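Local coordinates for periplasmic binding protein (Roseiflexus sp. RS-1, PDB 5GJ3), which binds heme, two molecules of it in this form, and probably passes it on to a membrane transporter as part of a bacterial heme-acquisition system, at residues A[10-15]-A[49-54]; A[15-20]-A[35-40]; A[29-34]-A[43-48]; A[71-76]-A[89-94]. One frame throughout, in Å; residues are numbered along the deposited sequence.

How the contacts relate
All four contacts lie in the lobe built on the parallel sheet 28-31, 8-10, 66-70 and 89-92. Contact 1 is wholly buried, contacts 2 and 3 partly so, and contact 4 lies at the surface. Contacts 1 and 2 both use helix 13-21 and share I15, while contacts 3 and 4 touch the two outer strands of the sheet, with centres about 17 Å apart. The chemistry changes with place: contact 1 turns on an amide pair next to a heme, contact 2 has no hydrogen bond across it and relies on packing, contact 3 is joined by backbone bonds, and contact 4 ties a glutamate to the backbone of a zinc ligand. Contacts 1 and 4 share the zinc and its water.

Contact 1: residues A[10-15]-A[49-54]; sequences SLNGDI and GYQRRL. With ZN (zinc ion), chain D; HEM (protoporphyrin IX containing Fe), chain B.
N12 ND2 donates to Q51 OE1 at 2.9 Å, a nearly straight bond (168°) that keeps OE1 close to the plane of the asparagine amide while the two amide planes stand 44° apart. The other end of the N12 amide is held too, since OD1 accepts from the backbone N of D70. In Q51, chi1 (69°) sets CG between the backbone N and the carbonyl carbon, and the chain, extended beyond CG, carries the amide on to N12. Its other amide branch, NE2, donates to Y50 OH at 3.1 Å, and Y50 OH binds the heme iron at 1.9 Å. The tyrosine ring has the heme over one face and Q51 CG over the opposite one; R52 NH1 makes a weak bond to Y50 OH. An alanine in place of Q51 would probably leave N12 ND2 without its acceptor and the iron-bound oxygen without its straight N-H donor. R52 lays its guanidinium face over the porphyrin, and R53 NH1 bonds to both propionates, meeting HEM O2D at 2.8 Å. Away from the heme, L11 CD2 packs on L54 CD1 at 3.9 Å, the two side chains crossing at about a right angle. Residues 10-15 lead from strand 8-10 into helix 13-21, L11 also touching V67 of strand 66-70, whereas the small hairpin 49-54 is bonded through Q51 and L54 to G74, ahead of helix 76-84.

Contact 2: residues A[15-20]-A[35-40]; sequences ITEIIF and ATYPPE
Helix 13-21 runs past the 35-40 segment with the CA atoms of E17 and Y37 5.6 Å apart, and E17 CA makes a CH-O contact with Y37 O. Beyond that the contact is packing. P38, which follows a cis peptide bond, sets CD over the face of the F20 ring, 3.9 Å from the centroid and 29° off the normal: a CH-pi contact. E17 CG is anti to the backbone N (chi1 167°), and the extended chain ends with CD 3.7 Å from Y37 CD2, the carboxylate and ring planes 39° apart. R249 ties this pair together, forming a salt bridge with E17 OE2 and a cation-pi contact with Y37. An alanine in place of E17 would probably leave R249 without its carboxylate and open a gap beside Y37 CD2. T16 rests its CB and both branches against A35 CB, while its OG1 is hydrogen-bonded to S10 OG. Helix 13-21 is the crossover helix of a right-handed beta-alpha-beta unit joining strands 8-10 and 28-31, as expected in a Rossmann-like lobe.

Contact 3: residues A[29-34]-A[43-48]; sequences VGVDSS and KMLPNI
I48 packs against the backbone of V31. Its CB sits 4.0 Å from V31 O, and CG1, placed between the backbone N and the carbonyl carbon (chi1 64°), closes to 3.3 Å from that same V31 O. CG2 is 4.0 Å from V31 O and also lies near G30, where a CB would be tight against this methyl. At the tip, CD1 comes within 4.0 Å of V31 C. The backbones meet in a single bridge, V31 reaching both neighbours of N47: V31 N donates to P46 O at 3.0 Å, almost straight (173°), and I48 N donates to V31 O at 3.0 Å, more bent (147°). Ahead of the bridge, the P46 ring brings CD 3.2 Å from V29 O. V31 CG1 meets L45 CD1 at 4.0 Å, their side chains crossing at about a right angle. Past the bridge the chain turns at D32, whose OD2 accepts from S34 N, an Asx turn with the N-H coming from above the carboxylate plane, and from S34 OG, using its syn lone pair for the hydroxyl. Those two bonds hold S34, which lines a heme pocket. N47 OD1 accepts from G49 N, where the next short strand begins. Strand 28-31 is the outermost strand here, paired to 8-10; the loop after helix 39-42 covers its other edge, while I48 packs inward on V9, L11 and L54.

Contact 4: residues A[71-76]-A[89-94]; sequences EAAGPP and LAITAD. With ZN (zinc ion), chain D.
E71 and D94 cross at about a right angle, with their carboxylate planes 76° apart. E71 CG is placed between the backbone N and the carbonyl carbon (chi1 63°), and passes 3.9 Å from D94 CB. Farther out, E71 OE1 accepts from D94 N at 2.7 Å, met on its anti side in a nearly straight bond (170°). The glutamate thus grips the backbone of D94, whose own carboxylate is turned elsewhere: OD2 binds the zinc ion at 2.0 Å and OD1 forms a salt bridge with K104. E71 therefore acts in the second shell, and its negative charge would probably be eased by that N-H. A weak bond from E71 N to T92 O, 2.9 Å long, adds a backbone tie. Beside it, I91 CG2 packs 3.8 Å from E71 N, and I91 CD1 touches A73 CB. D14, D70 and a water complete the zinc site: D70 ends strand 66-70, D94 comes just after strand 89-92, and D14 starts helix 13-21 beyond strand 8-10, all near the sheet's carboxyl edge, where Rossmann-like folds commonly place binding sites.

Contact 1: residues A[10-15]-A[49-54]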
loop_
_atom_site.group_PDB
_atom_site.type_symbol
_atom_site.label_atom_id
_atom_site.label_comp_id
_atom_site.label_asym_id
_atom_site.label_seq_id
_atom_site.Cartn_x
_atom_site.Cartn_y
_atom_site.Cartn_z
ATOM N N SER A 10 12.747 11.693 -2.313
ATOM C CA SER A 10 12.109 10.580 -1.629
ATOM C C SER A 10 11.962 9.402 -2.621
ATOM O O SER A 10 11.400 9.558 -3.734
ATOM C CB SER A 10 10.773 11.030 -1.088
ATOM O OG SER A 10 10.081 9.886 -0.615
ATOM N N LEU A 11 12.447 8.225 -2.239
ATOM C CA LEU A 11 12.516 7.100 -3.176
ATOM C C LEU A 11 11.236 6.206 -3.307
ATOM O O LEU A 11 11.159 5.376 -4.226
ATOM C CB LEU A 11 13.751 6.205 -2.858
ATOM C CG LEU A 11 15.090 6.973 -2.782
ATOM C CD1 LEU A 11 16.161 5.961 -2.427
ATOM C CD2 LEU A 11 15.393 7.614 -4.143
ATOM N N ASN A 12 10.291 6.356 -2.398
ATOM C CA ASN A 12 9.129 5.466 -2.385
ATOM C C ASN A 12 7.896 6.275 -2.112
ATOM O O ASN A 12 7.936 7.224 -1.326
ATOM C CB ASN A 12 9.240 4.352 -1.318
ATOM C CG ASN A 12 10.525 3.617 -1.418
ATOM O OD1 ASN A 12 11.532 4.010 -0.829
ATOM N ND2 ASN A 12 10.541 2.602 -2.242
ATOM N N GLY A 13 6.793 5.901 -2.773
ATOM C CA GLY A 13 5.514 6.583 -2.532
ATOM C C GLY A 13 5.033 6.692 -1.102
ATOM O O GLY A 13 4.507 7.729 -0.717
ATOM N N ASP A 14 5.207 5.634 -0.288
ATOM C CA ASP A 14 4.801 5.681 1.114
ATOM C C ASP A 14 5.675 6.591 2.041
ATOM O O ASP A 14 5.168 7.293 2.960
ATOM C CB ASP A 14 4.677 4.251 1.690
ATOM C CG ASP A 14 5.968 3.413 1.573
ATOM O OD1 ASP A 14 6.857 3.709 0.726
ATOM O OD2 ASP A 14 6.091 2.412 2.335
ATOM N N ILE A 15 6.984 6.628 1.761
ATOM C CA ILE A 15 7.898 7.587 2.418
ATOM C C ILE A 15 7.526 9.039 2.065
ATOM O O ILE A 15 7.417 9.902 2.949
ATOM C CB ILE A 15 9.338 7.277 1.998
ATOM C CG1 ILE A 15 9.658 5.830 2.418
ATOM C CG2 ILE A 15 10.282 8.293 2.641
ATOM C CD1 ILE A 15 9.545 5.564 3.920
ATOM N N GLY A 49 11.891 8.225 -11.574
ATOM C CA GLY A 49 11.763 6.850 -12.098
ATOM C C GLY A 49 10.864 6.069 -11.149
ATOM O O GLY A 49 10.409 6.628 -10.150
ATOM N N TYR A 50 10.592 4.793 -11.444
ATOM C CA TYR A 50 9.811 3.946 -10.510
ATOM C C TYR A 50 10.708 3.510 -9.284
ATOM O O TYR A 50 11.892 3.292 -9.450
ATOM C CB TYR A 50 9.191 2.733 -11.247
ATOM C CG TYR A 50 8.432 1.791 -10.316
ATOM C CD1 TYR A 50 7.354 2.242 -9.560
ATOM C CD2 TYR A 50 8.859 0.475 -10.146
ATOM C CE1 TYR A 50 6.705 1.404 -8.643
ATOM C CE2 TYR A 50 8.203 -0.400 -9.249
ATOM C CZ TYR A 50 7.135 0.077 -8.501
ATOM O OH TYR A 50 6.509 -0.776 -7.602
ATOM N N GLN A 51 10.123 3.405 -8.097
ATOM C CA GLN A 51 10.870 3.031 -6.851
ATOM C C GLN A 51 11.858 1.869 -6.954
ATOM O O GLN A 51 12.893 1.905 -6.302
ATOM C CB GLN A 51 9.912 2.811 -5.656
ATOM C CG GLN A 51 9.002 1.560 -5.775
ATOM C CD GLN A 51 7.882 1.576 -4.748
ATOM O OE1 GLN A 51 8.021 2.157 -3.642
ATOM N NE2 GLN A 51 6.758 0.953 -5.101
ATOM N N ARG A 52 11.564 0.860 -7.790
ATOM C CA ARG A 52 12.450 -0.312 -7.977
ATOM C C ARG A 52 13.314 -0.182 -9.211
ATOM O O ARG A 52 14.104 -1.059 -9.511
ATOM C CB ARG A 52 11.603 -1.589 -8.156
ATOM C CG ARG A 52 10.730 -1.910 -6.941
ATOM C CD ARG A 52 10.171 -3.335 -7.043
ATOM N NE ARG A 52 9.810 -3.895 -5.733
ATOM C CZ ARG A 52 8.841 -3.430 -4.932
ATOM N NH1 ARG A 52 8.112 -2.357 -5.257
ATOM N NH2 ARG A 52 8.594 -4.033 -3.780
ATOM N N ARG A 53 13.168 0.924 -9.934
ATOM C CA ARG A 53 13.927 1.108 -11.170
ATOM C C ARG A 53 14.387 2.587 -11.226
ATOM O O ARG A 53 14.172 3.318 -12.220
ATOM C CB ARG A 53 13.035 0.657 -12.402
ATOM C CG ARG A 53 13.835 0.034 -13.573
ATOM C CD ARG A 53 12.973 -0.552 -14.727
ATOM N NE ARG A 53 12.262 0.521 -15.406
ATOM C CZ ARG A 53 11.010 0.872 -15.132
ATOM N NH1 ARG A 53 10.341 0.227 -14.172
ATOM N NH2 ARG A 53 10.428 1.893 -15.788
ATOM N N LEU A 54 15.024 3.026 -10.133
ATOM C CA LEU A 54 15.338 4.437 -9.962
ATOM C C LEU A 54 16.463 4.897 -10.841
ATOM O O LEU A 54 17.430 4.191 -11.001
ATOM C CB LEU A 54 15.704 4.711 -8.467
ATOM C CG LEU A 54 14.485 4.536 -7.531
ATOM C CD1 LEU A 54 15.037 4.289 -6.125
ATOM C CD2 LEU A 54 13.548 5.706 -7.504
HETATM ZN ZN ZN D . 7.522 1.100 1.465
HETATM C CHA HEM B . 5.497 -1.483 -11.259
HETATM C CHB HEM B . 3.136 1.204 -7.960
HETATM C CHC HEM B . 4.145 -2.368 -4.775
HETATM C CHD HEM B . 6.935 -4.705 -7.986
HETATM C C1A HEM B . 4.756 -0.502 -10.645
HETATM C C2A HEM B . 4.343 0.676 -11.308
HETATM C C3A HEM B . 3.696 1.475 -10.413
HETATM C C4A HEM B . 3.686 0.758 -9.172
HETATM C CMA HEM B . 3.097 2.858 -10.685
HETATM C CAA HEM B . 4.644 0.971 -12.772
HETATM C CBA HEM B . 6.136 1.389 -12.836
HETATM C CGA HEM B . 6.751 1.265 -14.210
HETATM O O1A HEM B . 6.183 0.587 -15.071
HETATM O O2A HEM B . 7.848 1.800 -14.509
HETATM C C1B HEM B . 3.170 0.421 -6.785
HETATM C C2B HEM B . 2.508 0.748 -5.551
HETATM C C3B HEM B . 2.768 -0.269 -4.663
HETATM C C4B HEM B . 3.640 -1.215 -5.384
HETATM C CMB HEM B . 1.631 1.952 -5.294
HETATM C CAB HEM B . 2.346 -0.452 -3.249
HETATM C CBB HEM B . 2.017 0.610 -2.488
HETATM C C1C HEM B . 4.932 -3.339 -5.345
HETATM C C2C HEM B . 5.259 -4.581 -4.760
HETATM C C3C HEM B . 6.068 -5.258 -5.691
HETATM C C4C HEM B . 6.192 -4.410 -6.848
HETATM C CMC HEM B . 4.806 -5.019 -3.374
HETATM C CAC HEM B . 6.711 -6.598 -5.566
HETATM C CBC HEM B . 6.499 -7.406 -4.525
HETATM C C1D HEM B . 6.698 -3.979 -9.148
HETATM C C2D HEM B . 7.314 -4.409 -10.421
HETATM C C3D HEM B . 6.918 -3.523 -11.336
HETATM C C4D HEM B . 6.068 -2.557 -10.609
HETATM C CMD HEM B . 8.201 -5.630 -10.650
HETATM C CAD HEM B . 7.299 -3.495 -12.809
HETATM C CBD HEM B . 8.370 -2.342 -12.929
HETATM C CGD HEM B . 9.820 -2.733 -12.673
HETATM O O1D HEM B . 10.194 -3.921 -12.800
HETATM O O2D HEM B . 10.711 -1.886 -12.370
HETATM N NA HEM B . 4.423 -0.412 -9.338
HETATM N NB HEM B . 3.858 -0.708 -6.607
HETATM N NC HEM B . 5.506 -3.242 -6.587
HETATM N ND HEM B . 5.980 -2.818 -9.278
HETATM FE FE HEM B . 4.981 -1.780 -7.988
HETATM O O HOH W 1 7.823 0.967 -0.457
#

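Contact 2: residues A[15-20]-A[35-40]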
loop_
_atom_site.group_PDB
_atom_site.type_symbol
_atom_site.label_atom_id
_atom_site.label_comp_id
_atom_site.label_asym_id
_atom_site.label_seq_id
_atom_site.Cartn_x
_atom_site.Cartn_y
_atom_site.Cartn_z
ATOM N N ILE A 15 6.984 6.628 1.761
ATOM C CA ILE A 15 7.898 7.587 2.418
ATOM C C ILE A 15 7.526 9.039 2.065
ATOM O O ILE A 15 7.417 9.902 2.949
ATOM C CB ILE A 15 9.338 7.277 1.998
ATOM C CG1 ILE A 15 9.658 5.830 2.418
ATOM C CG2 ILE A 15 10.282 8.293 2.641
ATOM C CD1 ILE A 15 9.545 5.564 3.920
ATOM N N THR A 16 7.272 9.289 0.788
ATOM C CA THR A 16 6.823 10.623 0.348
ATOM C C THR A 16 5.553 11.065 1.102
ATOM O O THR A 16 5.496 12.154 1.660
ATOM C CB THR A 16 6.564 10.615 -1.155
ATOM O OG1 THR A 16 7.767 10.277 -1.851
ATOM C CG2 THR A 16 5.980 11.968 -1.667
ATOM N N GLU A 17 4.561 10.183 1.169
ATOM C CA GLU A 17 3.306 10.470 1.857
ATOM C C GLU A 17 3.580 10.825 3.305
ATOM O O GLU A 17 2.965 11.732 3.873
ATOM C CB GLU A 17 2.371 9.263 1.784
ATOM C CG GLU A 17 1.186 9.371 2.726
ATOM C CD GLU A 17 0.050 8.378 2.404
ATOM O OE1 GLU A 17 0.073 7.658 1.370
ATOM O OE2 GLU A 17 -0.899 8.353 3.185
ATOM N N ILE A 18 4.532 10.121 3.910
ATOM C CA ILE A 18 4.825 10.328 5.304
ATOM C C ILE A 18 5.535 11.731 5.454
ATOM O O ILE A 18 5.291 12.419 6.424
ATOM C CB ILE A 18 5.768 9.219 5.857
ATOM C CG1 ILE A 18 4.991 7.907 6.097
ATOM C CG2 ILE A 18 6.423 9.709 7.154
ATOM C CD1 ILE A 18 5.923 6.721 6.326
ATOM N N ILE A 19 6.406 12.123 4.522
ATOM C CA ILE A 19 7.100 13.429 4.644
ATOM C C ILE A 19 6.024 14.535 4.632
ATOM O O ILE A 19 6.090 15.483 5.446
ATOM C CB ILE A 19 8.120 13.650 3.498
ATOM C CG1 ILE A 19 9.305 12.653 3.623
ATOM C CG2 ILE A 19 8.664 15.091 3.464
ATOM C CD1 ILE A 19 10.038 12.451 2.290
ATOM N N PHE A 20 5.077 14.416 3.683
ATOM C CA PHE A 20 3.980 15.404 3.574
ATOM C C PHE A 20 3.095 15.378 4.832
ATOM O O PHE A 20 2.753 16.421 5.348
ATOM C CB PHE A 20 3.152 15.195 2.277
ATOM C CG PHE A 20 3.782 15.832 1.042
ATOM C CD1 PHE A 20 3.484 17.150 0.694
ATOM C CD2 PHE A 20 4.638 15.108 0.230
ATOM C CE1 PHE A 20 4.064 17.736 -0.409
ATOM C CE2 PHE A 20 5.215 15.681 -0.888
ATOM C CZ PHE A 20 4.938 17.010 -1.205
ATOM N N ALA A 35 4.566 7.737 -6.154
ATOM C CA ALA A 35 4.235 8.734 -5.151
ATOM C C ALA A 35 3.011 9.520 -5.606
ATOM O O ALA A 35 3.149 10.595 -6.191
ATOM C CB ALA A 35 5.426 9.697 -4.867
ATOM N N THR A 36 1.823 9.002 -5.297
ATOM C CA THR A 36 0.539 9.586 -5.781
ATOM C C THR A 36 -0.237 10.297 -4.633
ATOM O O THR A 36 -1.392 10.651 -4.834
ATOM C CB THR A 36 -0.365 8.468 -6.329
ATOM O OG1 THR A 36 -0.379 7.430 -5.355
ATOM C CG2 THR A 36 0.123 7.885 -7.638
ATOM N N TYR A 37 0.372 10.498 -3.448
ATOM C CA TYR A 37 -0.279 11.211 -2.326
ATOM C C TYR A 37 0.635 12.172 -1.530
ATOM O O TYR A 37 1.673 11.721 -1.043
ATOM C CB TYR A 37 -0.877 10.219 -1.330
ATOM C CG TYR A 37 -1.883 10.866 -0.389
ATOM C CD1 TYR A 37 -3.230 10.977 -0.752
ATOM C CD2 TYR A 37 -1.479 11.418 0.835
ATOM C CE1 TYR A 37 -4.133 11.593 0.099
ATOM C CE2 TYR A 37 -2.390 12.046 1.697
ATOM C CZ TYR A 37 -3.727 12.108 1.306
ATOM O OH TYR A 37 -4.678 12.665 2.138
ATOM N N PRO A 38 0.213 13.460 -1.312
ATOM C CA PRO A 38 -1.074 14.111 -1.785
ATOM C C PRO A 38 -0.990 14.372 -3.296
ATOM O O PRO A 38 0.012 14.961 -3.753
ATOM C CB PRO A 38 -1.125 15.448 -0.999
ATOM C CG PRO A 38 0.122 15.530 -0.164
ATOM C CD PRO A 38 1.061 14.403 -0.541
ATOM N N PRO A 39 -1.972 13.885 -4.096
ATOM C CA PRO A 39 -1.747 13.923 -5.569
ATOM C C PRO A 39 -1.575 15.345 -6.164
ATOM O O PRO A 39 -0.813 15.536 -7.136
ATOM C CB PRO A 39 -3.013 13.226 -6.140
ATOM C CG PRO A 39 -4.032 13.403 -5.095
ATOM C CD PRO A 39 -3.292 13.305 -3.779
ATOM N N GLU A 40 -2.230 16.329 -5.546
ATOM C CA GLU A 40 -2.159 17.710 -6.049
ATOM C C GLU A 40 -0.722 18.252 -5.972
ATOM O O GLU A 40 -0.299 19.016 -6.843
ATOM C CB GLU A 40 -3.126 18.629 -5.305
ATOM C CG GLU A 40 -4.583 18.158 -5.276
ATOM C CD GLU A 40 -5.211 17.968 -6.655
ATOM O OE1 GLU A 40 -4.937 18.789 -7.568
ATOM O OE2 GLU A 40 -5.986 16.988 -6.821
#

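Contact 3: residues A[29-34]-A[43-48]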
loop_
_atom_site.group_PDB
_atom_site.type_symbol
_atom_site.label_atom_id
_atom_site.label_comp_id
_atom_site.label_asym_id
_atom_site.label_seq_id
_atom_site.Cartn_x
_atom_site.Cartn_y
_atom_site.Cartn_z
ATOM N N VAL A 29 11.984 17.735 -3.419
ATOM C CA VAL A 29 12.320 18.200 -4.758
ATOM C C VAL A 29 12.195 17.150 -5.853
ATOM O O VAL A 29 12.269 17.476 -7.066
ATOM C CB VAL A 29 13.736 18.869 -4.843
ATOM C CG1 VAL A 29 13.882 20.041 -3.869
ATOM C CG2 VAL A 29 14.892 17.860 -4.689
ATOM N N GLY A 30 11.976 15.888 -5.471
ATOM C CA GLY A 30 11.902 14.818 -6.478
ATOM C C GLY A 30 11.228 13.622 -5.856
ATOM O O GLY A 30 11.433 13.356 -4.659
ATOM N N VAL A 31 10.396 12.943 -6.651
ATOM C CA VAL A 31 9.659 11.748 -6.171
ATOM C C VAL A 31 9.663 10.641 -7.207
ATOM O O VAL A 31 9.897 10.889 -8.388
ATOM C CB VAL A 31 8.188 12.062 -5.824
ATOM C CG1 VAL A 31 8.109 12.982 -4.611
ATOM C CG2 VAL A 31 7.410 12.604 -7.046
ATOM N N ASP A 32 9.362 9.420 -6.769
ATOM C CA ASP A 32 9.241 8.308 -7.704
ATOM C C ASP A 32 7.788 8.205 -8.240
ATOM O O ASP A 32 6.854 8.826 -7.675
ATOM C CB ASP A 32 9.684 6.991 -7.037
ATOM C CG ASP A 32 8.502 6.268 -6.364
ATOM O OD1 ASP A 32 8.090 6.690 -5.254
ATOM O OD2 ASP A 32 7.978 5.289 -6.972
ATOM N N SER A 33 7.624 7.436 -9.337
ATOM C CA SER A 33 6.304 7.127 -10.002
ATOM C C SER A 33 5.184 6.686 -9.095
ATOM O O SER A 33 4.019 6.929 -9.391
ATOM C CB SER A 33 6.476 5.962 -10.992
ATOM O OG SER A 33 7.292 6.364 -12.036
ATOM N N SER A 34 5.503 5.973 -8.018
ATOM C CA SER A 34 4.439 5.477 -7.128
ATOM C C SER A 34 3.980 6.543 -6.121
ATOM O O SER A 34 3.132 6.273 -5.268
ATOM C CB SER A 34 4.894 4.207 -6.376
ATOM O OG SER A 34 5.831 4.573 -5.359
ATOM N N LYS A 43 2.114 15.603 -8.175
ATOM C CA LYS A 43 2.066 15.735 -9.655
ATOM C C LYS A 43 2.951 16.882 -10.122
ATOM O O LYS A 43 3.435 16.862 -11.218
ATOM C CB LYS A 43 0.630 15.933 -10.189
ATOM C CG LYS A 43 0.055 17.312 -9.917
ATOM C CD LYS A 43 -1.448 17.367 -10.174
ATOM C CE LYS A 43 -1.906 18.787 -10.399
ATOM N NZ LYS A 43 -3.358 18.839 -10.065
ATOM N N MET A 44 3.193 17.865 -9.266
ATOM C CA MET A 44 4.039 18.992 -9.671
ATOM C C MET A 44 5.546 18.726 -9.567
ATOM O O MET A 44 6.339 19.607 -9.857
ATOM C CB MET A 44 3.683 20.229 -8.847
ATOM C CG MET A 44 2.191 20.560 -8.864
ATOM S SD MET A 44 1.511 21.100 -10.457
ATOM C CE MET A 44 2.075 19.974 -11.742
ATOM N N LEU A 45 5.967 17.536 -9.139
ATOM C CA LEU A 45 7.402 17.393 -8.808
ATOM C C LEU A 45 8.163 16.583 -9.830
ATOM O O LEU A 45 7.595 15.720 -10.479
ATOM C CB LEU A 45 7.554 16.809 -7.397
ATOM C CG LEU A 45 7.145 17.668 -6.209
ATOM C CD1 LEU A 45 7.059 16.825 -4.946
ATOM C CD2 LEU A 45 8.115 18.810 -6.000
ATOM N N PRO A 46 9.461 16.820 -9.966
ATOM C CA PRO A 46 10.212 16.014 -10.915
ATOM C C PRO A 46 10.147 14.483 -10.588
ATOM O O PRO A 46 10.049 14.077 -9.403
ATOM C CB PRO A 46 11.654 16.552 -10.774
ATOM C CG PRO A 46 11.512 17.912 -10.194
ATOM C CD PRO A 46 10.201 17.998 -9.468
ATOM N N ASN A 47 10.194 13.670 -11.638
ATOM C CA ASN A 47 10.078 12.226 -11.524
ATOM C C ASN A 47 11.471 11.695 -11.549
ATOM O O ASN A 47 12.248 12.103 -12.397
ATOM C CB ASN A 47 9.339 11.634 -12.747
ATOM C CG ASN A 47 9.393 10.113 -12.778
ATOM O OD1 ASN A 47 9.120 9.462 -11.775
ATOM N ND2 ASN A 47 9.764 9.539 -13.935
ATOM N N ILE A 48 11.782 10.740 -10.666
ATOM C CA ILE A 48 13.123 10.148 -10.651
ATOM C C ILE A 48 13.058 8.665 -11.108
ATOM O O ILE A 48 14.066 7.949 -11.064
ATOM C CB ILE A 48 13.747 10.245 -9.221
ATOM C CG1 ILE A 48 12.880 9.397 -8.238
ATOM C CG2 ILE A 48 13.773 11.732 -8.778
ATOM C CD1 ILE A 48 13.434 9.249 -6.809
#

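Contact 4: residues A[71-76]-A[89-94]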
loop_
_atom_site.group_PDB
_atom_site.type_symbol
_atom_site.label_atom_id
_atom_site.label_comp_id
_atom_site.label_asym_id
_atom_site.label_seq_id
_atom_site.Cartn_x
_atom_site.Cartn_y
_atom_site.Cartn_z
ATOM N N GLU A 71 13.132 -0.294 1.979
ATOM C CA GLU A 71 13.718 -1.478 1.335
ATOM C C GLU A 71 13.210 -1.793 -0.075
ATOM O O GLU A 71 13.888 -2.522 -0.784
ATOM C CB GLU A 71 13.602 -2.747 2.228
ATOM C CG GLU A 71 12.160 -3.175 2.507
ATOM C CD GLU A 71 12.070 -4.434 3.381
ATOM O OE1 GLU A 71 11.956 -4.361 4.642
ATOM O OE2 GLU A 71 12.132 -5.527 2.785
ATOM N N ALA A 72 12.056 -1.260 -0.487
ATOM C CA ALA A 72 11.605 -1.416 -1.873
ATOM C C ALA A 72 12.450 -0.624 -2.889
ATOM O O ALA A 72 12.393 -0.936 -4.085
ATOM C CB ALA A 72 10.122 -1.058 -2.038
ATOM N N ALA A 73 13.229 0.373 -2.438
ATOM C CA ALA A 73 13.976 1.223 -3.345
ATOM C C ALA A 73 15.083 0.442 -4.011
ATOM O O ALA A 73 15.846 -0.286 -3.360
ATOM C CB ALA A 73 14.603 2.436 -2.591
ATOM N N GLY A 74 15.217 0.628 -5.314
ATOM C CA GLY A 74 16.304 -0.007 -6.073
ATOM C C GLY A 74 16.419 0.517 -7.504
ATOM O O GLY A 74 15.613 1.346 -7.935
ATOM N N PRO A 75 17.351 -0.064 -8.298
ATOM C CA PRO A 75 18.181 -1.231 -7.966
ATOM C C PRO A 75 19.360 -0.911 -7.047
ATOM O O PRO A 75 19.732 0.289 -6.899
ATOM C CB PRO A 75 18.753 -1.654 -9.326
ATOM C CG PRO A 75 18.771 -0.373 -10.124
ATOM C CD PRO A 75 17.468 0.303 -9.725
ATOM N N PRO A 76 19.994 -1.945 -6.466
ATOM C CA PRO A 76 21.172 -1.612 -5.621
ATOM C C PRO A 76 22.252 -0.714 -6.279
ATOM O O PRO A 76 22.891 0.114 -5.582
ATOM C CB PRO A 76 21.791 -3.006 -5.331
ATOM C CG PRO A 76 20.615 -3.930 -5.296
ATOM C CD PRO A 76 19.691 -3.396 -6.416
ATOM N N LEU A 89 22.207 9.476 2.469
ATOM C CA LEU A 89 21.180 8.515 2.077
ATOM C C LEU A 89 20.799 7.701 3.317
ATOM O O LEU A 89 21.703 7.328 4.137
ATOM C CB LEU A 89 21.802 7.587 1.002
ATOM C CG LEU A 89 21.014 6.299 0.681
ATOM C CD1 LEU A 89 19.737 6.639 -0.021
ATOM C CD2 LEU A 89 21.893 5.413 -0.203
ATOM N N ALA A 90 19.492 7.460 3.511
ATOM C CA ALA A 90 19.092 6.486 4.538
ATOM C C ALA A 90 17.943 5.627 4.000
ATOM O O ALA A 90 17.088 6.128 3.253
ATOM C CB ALA A 90 18.650 7.208 5.782
ATOM N N ILE A 91 17.945 4.354 4.368
ATOM C CA ILE A 91 16.940 3.416 3.912
ATOM C C ILE A 91 16.409 2.687 5.147
ATOM O O ILE A 91 17.186 2.247 5.972
ATOM C CB ILE A 91 17.539 2.345 2.964
ATOM C CG1 ILE A 91 18.058 2.992 1.650
ATOM C CG2 ILE A 91 16.520 1.181 2.668
ATOM C CD1 ILE A 91 16.953 3.618 0.806
ATOM N N THR A 92 15.090 2.585 5.269
ATOM C CA THR A 92 14.486 1.842 6.362
ATOM C C THR A 92 13.814 0.513 5.936
ATOM O O THR A 92 13.511 0.290 4.760
ATOM C CB THR A 92 13.441 2.740 7.068
ATOM O OG1 THR A 92 13.139 2.180 8.352
ATOM C CG2 THR A 92 12.156 2.870 6.213
ATOM N N ALA A 93 13.571 -0.376 6.891
ATOM C CA ALA A 93 12.819 -1.624 6.606
ATOM C C ALA A 93 11.379 -1.293 6.277
ATOM O O ALA A 93 10.839 -0.260 6.721
ATOM C CB ALA A 93 12.873 -2.583 7.805
ATOM N N ASP A 94 10.726 -2.174 5.536
ATOM C CA ASP A 94 9.268 -2.032 5.325
ATOM C C ASP A 94 8.601 -3.406 5.342
ATOM O O ASP A 94 8.154 -3.849 4.289
ATOM C CB ASP A 94 9.009 -1.349 3.968
ATOM C CG ASP A 94 7.530 -0.945 3.760
ATOM O OD1 ASP A 94 6.685 -0.982 4.719
ATOM O OD2 ASP A 94 7.235 -0.578 2.604
HETATM ZN ZN ZN D . 7.522 1.100 1.465
HETATM O O HOH W 1 7.823 0.967 -0.457
#